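Long-range contacts in thiaminase-I (Naegleria gruberi, PDB 4HCY), which belongs to the thiaminase I-like family and is a single-chain mixed alpha/beta protein that holds the ligand 0YN: residues S125-T130 with Q245-Q250; I148-V153 with Y227-S232. All coordinates share one frame; numbering follows the deposited sequence.

Contact 1: residues S125-T130 with Q245-Q250; sequences SSPNAT and QQYNVQ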
ATOM      1  N   SER A 125      -5.720   2.056  17.228  1.00 78.47           N
ATOM      2  CA  SER A 125      -6.255   2.604  18.469  1.00 78.47           C
ATOM      3  C   SER A 125      -5.937   1.714  19.669  1.00 78.47           C
ATOM      4  O   SER A 125      -6.092   0.494  19.613  1.00 78.47           O
ATOM      5  CB  SER A 125      -7.766   2.820  18.355  1.00 92.31           C
ATOM      6  OG  SER A 125      -8.256   2.360  17.106  1.00 92.31           O
ATOM      7  N   SER A 126      -5.494   2.344  20.752  1.00 97.04           N
ATOM      8  CA  SER A 126      -5.141   1.643  21.982  1.00 97.04           C
ATOM      9  C   SER A 126      -6.400   1.093  22.651  1.00 97.04           C
ATOM     10  O   SER A 126      -7.510   1.486  22.290  1.00 97.04           O
ATOM     11  CB  SER A 126      -4.419   2.610  22.927  1.00 88.87           C
ATOM     12  OG  SER A 126      -3.390   1.962  23.656  1.00 88.87           O
ATOM     13  N   PRO A 127      -6.235   0.164  23.609  1.00128.05           N
ATOM     14  CA  PRO A 127      -7.370  -0.284  24.425  1.00128.05           C
ATOM     15  C   PRO A 127      -8.043   0.895  25.114  1.00128.05           C
ATOM     16  O   PRO A 127      -9.270   0.975  25.162  1.00128.05           O
ATOM     17  CB  PRO A 127      -6.705  -1.170  25.474  1.00124.55           C
ATOM     18  CG  PRO A 127      -5.500  -1.693  24.807  1.00124.55           C
ATOM     19  CD  PRO A 127      -5.023  -0.634  23.867  1.00124.55           C
ATOM     20  N   ASN A 128      -7.228   1.806  25.637  1.00 94.78           N
ATOM     21  CA  ASN A 128      -7.723   3.019  26.271  1.00 94.78           C
ATOM     22  C   ASN A 128      -8.031   4.108  25.248  1.00 94.78           C
ATOM     23  O   ASN A 128      -7.709   5.279  25.455  1.00 94.78           O
ATOM     24  CB  ASN A 128      -6.711   3.527  27.301  1.00 98.12           C
ATOM     25  CG  ASN A 128      -5.374   2.817  27.208  1.00 98.12           C
ATOM     26  OD1 ASN A 128      -5.054   2.200  26.192  1.00 98.12           O
ATOM     27  ND2 ASN A 128      -4.584   2.900  28.274  1.00 98.12           N
ATOM     28  N   ALA A 129      -8.654   3.706  24.144  1.00127.34           N
ATOM     29  CA  ALA A 129      -9.060   4.635  23.096  1.00127.34           C
ATOM     30  C   ALA A 129     -10.070   5.646  23.627  1.00127.34           C
ATOM     31  O   ALA A 129     -11.261   5.352  23.747  1.00127.34           O
ATOM     32  CB  ALA A 129      -9.640   3.879  21.909  1.00102.16           C
ATOM     33  N   THR A 130      -9.578   6.840  23.942  1.00113.77           N
ATOM     34  CA  THR A 130     -10.412   7.909  24.477  1.00113.77           C
ATOM     35  C   THR A 130     -11.458   8.402  23.481  1.00113.77           C
ATOM     36  O   THR A 130     -12.442   9.028  23.874  1.00113.77           O
ATOM     37  CB  THR A 130      -9.567   9.113  24.944  1.00 75.06           C
ATOM     38  OG1 THR A 130      -8.272   9.067  24.329  1.00 75.06           O
ATOM     39  CG2 THR A 130      -9.403   9.084  26.452  1.00 75.06           C
ATOM     40  N   GLN A 245      -2.877  -7.052  24.333  1.00 75.45           N
ATOM     41  CA  GLN A 245      -3.524  -5.922  24.992  1.00 75.45           C
ATOM     42  C   GLN A 245      -4.819  -5.516  24.292  1.00 75.45           C
ATOM     43  O   GLN A 245      -5.582  -4.709  24.818  1.00 75.45           O
ATOM     44  CB  GLN A 245      -2.569  -4.729  25.092  1.00 70.35           C
ATOM     45  CG  GLN A 245      -1.337  -5.001  25.943  1.00 70.35           C
ATOM     46  CD  GLN A 245      -0.457  -3.776  26.114  1.00 70.35           C
ATOM     47  OE1 GLN A 245      -0.774  -2.694  25.621  1.00 70.35           O
ATOM     48  NE2 GLN A 245       0.658  -3.943  26.818  1.00 70.35           N
ATOM     49  N   GLN A 246      -5.055  -6.089  23.114  1.00 73.56           N
ATOM     50  CA  GLN A 246      -6.260  -5.841  22.318  1.00 73.56           C
ATOM     51  C   GLN A 246      -6.332  -4.431  21.731  1.00 73.56           C
ATOM     52  O   GLN A 246      -7.241  -3.664  22.047  1.00 73.56           O
ATOM     53  CB  GLN A 246      -7.537  -6.154  23.110  1.00100.76           C
ATOM     54  CG  GLN A 246      -7.666  -7.599  23.552  1.00100.76           C
ATOM     55  CD  GLN A 246      -8.884  -7.830  24.426  1.00100.76           C
ATOM     56  OE1 GLN A 246      -9.746  -8.650  24.107  1.00100.76           O
ATOM     57  NE2 GLN A 246      -8.959  -7.107  25.539  1.00100.76           N
ATOM     58  N   TYR A 247      -5.369  -4.099  20.876  1.00 80.32           N
ATOM     59  CA  TYR A 247      -5.417  -2.860  20.111  1.00 80.32           C
ATOM     60  C   TYR A 247      -6.435  -3.002  18.984  1.00 80.32           C
ATOM     61  O   TYR A 247      -6.808  -4.116  18.615  1.00 80.32           O
ATOM     62  CB  TYR A 247      -4.042  -2.534  19.524  1.00 52.53           C
ATOM     63  CG  TYR A 247      -3.083  -1.866  20.485  1.00 52.53           C
ATOM     64  CD1 TYR A 247      -2.526  -2.569  21.544  1.00 52.53           C
ATOM     65  CD2 TYR A 247      -2.717  -0.537  20.317  1.00 52.53           C
ATOM     66  CE1 TYR A 247      -1.640  -1.961  22.419  1.00 52.53           C
ATOM     67  CE2 TYR A 247      -1.832   0.079  21.187  1.00 52.53           C
ATOM     68  CZ  TYR A 247      -1.297  -0.637  22.235  1.00 52.53           C
ATOM     69  OH  TYR A 247      -0.418  -0.031  23.101  1.00 52.53           O
ATOM     70  N   ASN A 248      -6.882  -1.877  18.438  1.00 75.52           N
ATOM     71  CA  ASN A 248      -7.846  -1.897  17.342  1.00 75.52           C
ATOM     72  C   ASN A 248      -7.301  -1.272  16.063  1.00 75.52           C
ATOM     73  O   ASN A 248      -6.532  -0.312  16.110  1.00 75.52           O
ATOM     74  CB  ASN A 248      -9.147  -1.201  17.750  1.00102.85           C
ATOM     75  CG  ASN A 248      -9.928  -1.983  18.788  1.00102.85           C
ATOM     76  OD1 ASN A 248     -10.737  -2.848  18.451  1.00102.85           O
ATOM     77  ND2 ASN A 248      -9.688  -1.683  20.059  1.00102.85           N
ATOM     78  N   VAL A 249      -7.702  -1.825  14.923  1.00 60.88           N
ATOM     79  CA  VAL A 249      -7.325  -1.274  13.627  1.00 60.88           C
ATOM     80  C   VAL A 249      -8.549  -1.085  12.742  1.00 60.88           C
ATOM     81  O   VAL A 249      -9.497  -1.868  12.802  1.00 60.88           O
ATOM     82  CB  VAL A 249      -6.299  -2.162  12.899  1.00 74.39           C
ATOM     83  CG1 VAL A 249      -4.914  -1.943  13.471  1.00 74.39           C
ATOM     84  CG2 VAL A 249      -6.703  -3.627  12.985  1.00 74.39           C
ATOM     85  N   GLN A 250      -8.523  -0.041  11.921  1.00 62.60           N
ATOM     86  CA  GLN A 250      -9.655   0.273  11.060  1.00 62.60           C
ATOM     87  C   GLN A 250      -9.243   1.107   9.853  1.00 62.60           C
ATOM     88  O   GLN A 250      -8.285   1.878   9.913  1.00 62.60           O
ATOM     89  CB  GLN A 250     -10.734   1.016  11.852  1.00100.54           C
ATOM     90  CG  GLN A 250     -10.231   2.263  12.563  1.00100.54           C
ATOM     91  CD  GLN A 250     -11.353   3.092  13.157  1.00100.54           C
ATOM     92  OE1 GLN A 250     -12.466   3.121  12.631  1.00100.54           O
ATOM     93  NE2 GLN A 250     -11.067   3.769  14.264  1.00100.54           N
TER
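S125 and N248 form an antiparallel hydrogen-bonded pair where strand 114-125 runs beside strand 248-250. S125 N gives its hydrogen to N248 O at 2.7 Å. N248 N returns one to S125 O at 2.8 Å, and this second bond is nearly straight, at 172°. S125 OG adds a weak bond to N248 O, so that carbonyl has two donors from one residue. The side chains of S125 and N248 lie on the same face of the sheet.

Beyond this pair, S126-A129 make a type I turn, and the Y247 ring lies against its start. The first torsion of Y247 (chi1 -81°) sets CG anti to the carbonyl carbon and brings the ring alongside S125 and S126. Y247 CB sits near S125 O, and Y247 CG is loosely in touch with the same oxygen. Y247 CD2 is 3.6 Å from S125 O and also meets S126 CA. Y247 CE2 comes next, 3.5 Å from S126 OG. At the tip, the Y247 OH lies 3.6 Å from S126 OG, a contact without a hydrogen bond. S126 OG instead donates to N128 OD1 within the turn, at 3.0 Å.

P127 meets Y247 over a face of its ring. P127 CD stands over the centre of the Y247 ring, 3.8 Å from the centroid and 8° off the normal, a CH-pi contact. The P127 ring also packs against the carbonyl of Q245, near the end of helix 239-244. I241 and I242 of that helix touch Y247, and L124 does so from the strand. N248 OD1 is bonded to Q321 of helix 317-328.

The work is thus divided: backbone bonds set the strand pairing, while the proline-tyrosine contact packs the turn against the chain leaving helix 239-244.

Contact 2: residues I148-V153 with Y227-S232; sequences IVYPDV and YYVGYS. With 0YN (2-{4-[(4-amino-2-methylpyrimidin-5-yl)methyl]-3-methylthiophen-2-yl}ethanol), chain G.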
ATOM      1  N   ILE A 148      -2.072  12.550  18.068  1.00 64.81           N
ATOM      2  CA  ILE A 148      -2.033  11.415  17.156  1.00 64.81           C
ATOM      3  C   ILE A 148      -0.629  11.223  16.594  1.00 64.81           C
ATOM      4  O   ILE A 148       0.019  12.184  16.191  1.00 64.81           O
ATOM      5  CB  ILE A 148      -3.015  11.614  15.984  1.00 60.45           C
ATOM      6  CG1 ILE A 148      -4.414  11.936  16.511  1.00 60.45           C
ATOM      7  CG2 ILE A 148      -3.044  10.385  15.089  1.00 60.45           C
ATOM      8  CD1 ILE A 148      -5.427  12.219  15.420  1.00 60.45           C
ATOM      9  N   VAL A 149      -0.155   9.982  16.574  1.00 59.06           N
ATOM     10  CA  VAL A 149       1.140   9.686  15.972  1.00 59.06           C
ATOM     11  C   VAL A 149       0.978   9.348  14.493  1.00 59.06           C
ATOM     12  O   VAL A 149       0.260   8.418  14.131  1.00 59.06           O
ATOM     13  CB  VAL A 149       1.865   8.535  16.694  1.00 54.83           C
ATOM     14  CG1 VAL A 149       3.166   8.203  15.979  1.00 54.83           C
ATOM     15  CG2 VAL A 149       2.138   8.909  18.138  1.00 54.83           C
ATOM     16  N   TYR A 150       1.651  10.118  13.646  1.00 68.67           N
ATOM     17  CA  TYR A 150       1.560   9.949  12.203  1.00 68.67           C
ATOM     18  C   TYR A 150       2.890  10.380  11.589  1.00 68.67           C
ATOM     19  O   TYR A 150       3.017  11.504  11.104  1.00 68.67           O
ATOM     20  CB  TYR A 150       0.410  10.798  11.654  1.00 51.31           C
ATOM     21  CG  TYR A 150      -0.129  10.370  10.304  1.00 51.31           C
ATOM     22  CD1 TYR A 150       0.646   9.634   9.417  1.00 51.31           C
ATOM     23  CD2 TYR A 150      -1.420  10.710   9.917  1.00 51.31           C
ATOM     24  CE1 TYR A 150       0.150   9.249   8.184  1.00 51.31           C
ATOM     25  CE2 TYR A 150      -1.923  10.332   8.687  1.00 51.31           C
ATOM     26  CZ  TYR A 150      -1.134   9.600   7.825  1.00 51.31           C
ATOM     27  OH  TYR A 150      -1.630   9.219   6.598  1.00 51.31           O
ATOM     28  N   PRO A 151       3.885   9.478  11.614  1.00 59.80           N
ATOM     29  CA  PRO A 151       5.271   9.748  11.211  1.00 59.80           C
ATOM     30  C   PRO A 151       5.407  10.359   9.818  1.00 59.80           C
ATOM     31  O   PRO A 151       6.140  11.334   9.653  1.00 59.80           O
ATOM     32  CB  PRO A 151       5.916   8.359  11.239  1.00 58.90           C
ATOM     33  CG  PRO A 151       5.117   7.599  12.231  1.00 58.90           C
ATOM     34  CD  PRO A 151       3.708   8.082  12.054  1.00 58.90           C
ATOM     35  N   ASP A 152       4.712   9.795   8.836  1.00 76.77           N
ATOM     36  CA  ASP A 152       4.823  10.268   7.458  1.00 76.77           C
ATOM     37  C   ASP A 152       4.264  11.678   7.266  1.00 76.77           C
ATOM     38  O   ASP A 152       4.656  12.387   6.340  1.00 76.77           O
ATOM     39  CB  ASP A 152       4.149   9.289   6.495  1.00 67.25           C
ATOM     40  CG  ASP A 152       4.979   8.041   6.262  1.00 67.25           C
ATOM     41  OD1 ASP A 152       6.218   8.113   6.408  1.00 67.25           O
ATOM     42  OD2 ASP A 152       4.394   6.989   5.926  1.00 67.25           O
ATOM     43  N   VAL A 153       3.348  12.079   8.143  1.00 52.86           N
ATOM     44  CA  VAL A 153       2.788  13.426   8.097  1.00 52.86           C
ATOM     45  C   VAL A 153       3.668  14.396   8.877  1.00 52.86           C
ATOM     46  O   VAL A 153       3.900  15.528   8.446  1.00 52.86           O
ATOM     47  CB  VAL A 153       1.347  13.457   8.644  1.00 45.20           C
ATOM     48  CG1 VAL A 153       0.902  14.886   8.930  1.00 45.20           C
ATOM     49  CG2 VAL A 153       0.402  12.790   7.664  1.00 45.20           C
ATOM     50  N   TYR A 227      -3.155   6.742  19.819  1.00 73.49           N
ATOM     51  CA  TYR A 227      -3.538   6.810  18.413  1.00 73.49           C
ATOM     52  C   TYR A 227      -2.313   6.707  17.512  1.00 73.49           C
ATOM     53  O   TYR A 227      -1.307   7.377  17.740  1.00 73.49           O
ATOM     54  CB  TYR A 227      -4.287   8.113  18.126  1.00 90.68           C
ATOM     55  CG  TYR A 227      -5.447   8.381  19.060  1.00 90.68           C
ATOM     56  CD1 TYR A 227      -6.719   7.898  18.778  1.00 90.68           C
ATOM     57  CD2 TYR A 227      -5.271   9.121  20.223  1.00 90.68           C
ATOM     58  CE1 TYR A 227      -7.781   8.141  19.628  1.00 90.68           C
ATOM     59  CE2 TYR A 227      -6.327   9.370  21.080  1.00 90.68           C
ATOM     60  CZ  TYR A 227      -7.580   8.878  20.777  1.00 90.68           C
ATOM     61  OH  TYR A 227      -8.634   9.124  21.628  1.00 90.68           O
ATOM     62  N   TYR A 228      -2.405   5.867  16.486  1.00 57.71           N
ATOM     63  CA  TYR A 228      -1.315   5.705  15.532  1.00 57.71           C
ATOM     64  C   TYR A 228      -1.840   5.485  14.119  1.00 57.71           C
ATOM     65  O   TYR A 228      -2.711   4.644  13.891  1.00 57.71           O
ATOM     66  CB  TYR A 228      -0.406   4.542  15.937  1.00 56.65           C
ATOM     67  CG  TYR A 228       0.711   4.267  14.952  1.00 56.65           C
ATOM     68  CD1 TYR A 228       1.893   4.990  14.995  1.00 56.65           C
ATOM     69  CD2 TYR A 228       0.581   3.282  13.981  1.00 56.65           C
ATOM     70  CE1 TYR A 228       2.915   4.743  14.098  1.00 56.65           C
ATOM     71  CE2 TYR A 228       1.596   3.029  13.079  1.00 56.65           C
ATOM     72  CZ  TYR A 228       2.761   3.762  13.142  1.00 56.65           C
ATOM     73  OH  TYR A 228       3.776   3.511  12.245  1.00 56.65           O
ATOM     74  N   VAL A 229      -1.304   6.247  13.172  1.00 66.37           N
ATOM     75  CA  VAL A 229      -1.678   6.103  11.772  1.00 66.37           C
ATOM     76  C   VAL A 229      -0.458   5.726  10.941  1.00 66.37           C
ATOM     77  O   VAL A 229       0.608   6.323  11.084  1.00 66.37           O
ATOM     78  CB  VAL A 229      -2.297   7.398  11.209  1.00 46.64           C
ATOM     79  CG1 VAL A 229      -2.898   7.141   9.837  1.00 46.64           C
ATOM     80  CG2 VAL A 229      -3.355   7.939  12.156  1.00 46.64           C
ATOM     81  N   GLY A 230      -0.617   4.730  10.077  1.00 64.11           N
ATOM     82  CA  GLY A 230       0.469   4.290   9.221  1.00 64.11           C
ATOM     83  C   GLY A 230       0.175   2.979   8.520  1.00 64.11           C
ATOM     84  O   GLY A 230      -0.943   2.464   8.582  1.00 64.11           O
ATOM     85  N   TYR A 231       1.186   2.440   7.847  1.00 60.35           N
ATOM     86  CA  TYR A 231       1.051   1.172   7.142  1.00 60.35           C
ATOM     87  C   TYR A 231       0.896   0.030   8.138  1.00 60.35           C
ATOM     88  O   TYR A 231       1.375   0.115   9.270  1.00 60.35           O
ATOM     89  CB  TYR A 231       2.268   0.921   6.251  1.00 77.13           C
ATOM     90  CG  TYR A 231       2.525   2.007   5.232  1.00 77.13           C
ATOM     91  CD1 TYR A 231       1.475   2.720   4.667  1.00 77.13           C
ATOM     92  CD2 TYR A 231       3.818   2.321   4.836  1.00 77.13           C
ATOM     93  CE1 TYR A 231       1.707   3.714   3.734  1.00 77.13           C
ATOM     94  CE2 TYR A 231       4.060   3.314   3.906  1.00 77.13           C
ATOM     95  CZ  TYR A 231       3.002   4.007   3.358  1.00 77.13           C
ATOM     96  OH  TYR A 231       3.241   4.996   2.431  1.00 77.13           O
ATOM     97  N   SER A 232       0.228  -1.036   7.714  1.00 56.92           N
ATOM     98  CA  SER A 232       0.051  -2.210   8.558  1.00 56.92           C
ATOM     99  C   SER A 232       1.397  -2.865   8.843  1.00 56.92           C
ATOM    100  O   SER A 232       1.609  -3.435   9.912  1.00 56.92           O
ATOM    101  CB  SER A 232      -0.897  -3.210   7.894  1.00 78.82           C
ATOM    102  OG  SER A 232      -0.439  -3.562   6.600  1.00 78.82           O
TER
HETATM  103  C2A 0YN G 401       2.559  -3.390   0.684  1.00128.90           C
HETATM  104  C35 0YN G 401       2.994   2.302   0.151  1.00128.90           C
HETATM  105  C2  0YN G 401       5.511   1.914   0.426  1.00128.90           C
HETATM  106  S1  0YN G 401       7.010   2.729   0.109  1.00128.90           S
HETATM  107  C5  0YN G 401       6.293   4.139  -0.571  1.00128.90           C
HETATM  108  C4  0YN G 401       4.812   3.966  -0.542  1.00128.90           C
HETATM  109  C4A 0YN G 401       3.824   4.983  -1.052  1.00128.90           C
HETATM  110  C5A 0YN G 401       7.247   5.217  -1.026  1.00128.90           C
HETATM  111  C5B 0YN G 401       6.973   6.513  -0.277  1.00128.90           C
HETATM  112  O5G 0YN G 401       8.012   7.454  -0.561  1.00128.90           O
HETATM  113  N1' 0YN G 401       2.900  -1.137   1.637  1.00128.90           N
HETATM  114  C2' 0YN G 401       2.673  -1.896   0.544  1.00128.90           C
HETATM  115  N3' 0YN G 401       2.547  -1.325  -0.674  1.00128.90           N
HETATM  116  C4' 0YN G 401       2.648   0.012  -0.817  1.00128.90           C
HETATM  117  N4' 0YN G 401       2.522   0.578  -2.040  1.00128.90           N
HETATM  118  C5' 0YN G 401       2.882   0.800   0.294  1.00128.90           C
HETATM  119  C6' 0YN G 401       3.004   0.193   1.537  1.00128.90           C
HETATM  120  C3  0YN G 401       4.440   2.721   0.011  1.00128.90           C
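V229 meets the Y150 ring through two extended first torsions: V229 CG1 is anti to its backbone N (chi1 -170°), and the Y150 ring takes the same course from its own (chi1 -159°). V229 CG1 therefore lies over one face of the Y150 ring, 3.7 Å from the centroid and displaced toward the rim, a CH-pi contact. V153 CG2 covers the opposite face, so the ring is held between two valines. V229 CG2, the other branch, touches I148 CG2 at 3.8 Å.

The backbones run in roughly the same direction and are joined by a single bridge at V149 and Y228. V149 N donates to Y227 O at 3.1 Å, from above the carbonyl plane. V229 N donates to V149 O at 2.8 Å, almost in line with the carbonyl bond. V149 CG1 comes to the edge of the Y228 ring, 3.6 Å from CD1. P151 CD adds a contact at CE1, with the two side chains crossing at about a right angle. Y228 also stacks on Y214, and its hydroxyl bonds to S234.

Further along, D152 OD2 comes near the Y231 hydroxyl end, with carboxylate and ring 58° apart. D152 OD1 is bonded to S157. Y231 turns one face to 0YN: C6' lies over its ring centre, and Y231 OH is 3.5 Å from 0YN C4.

The chemistry implies a buried, mainly apolar joint between the segment leading into helix 151-154 and strand 227-230, while Y231, farther along the chain, lays a ring face on the ligand.

In the fold
Both contacts reach the same mixed sheet, because strands 227-230 and 248-250 each pair with strand 114-125. Contact 2 is buried, and its 227-232 segment extends to the ligand. Contact 1 is only partly buried and lies farther from the centre of the chain. Its strand pairing is antiparallel and gives way to a turn whose P127 and N128 are exposed. Contact 2 has one bridge between chains of similar direction and relies more on aliphatic and aromatic packing. The two centres are about 14 Å apart. A probable hydrogen bond between T130 OG1 and Y227 OH joins them, tying the segment after the turn of contact 1 to the strand of contact 2.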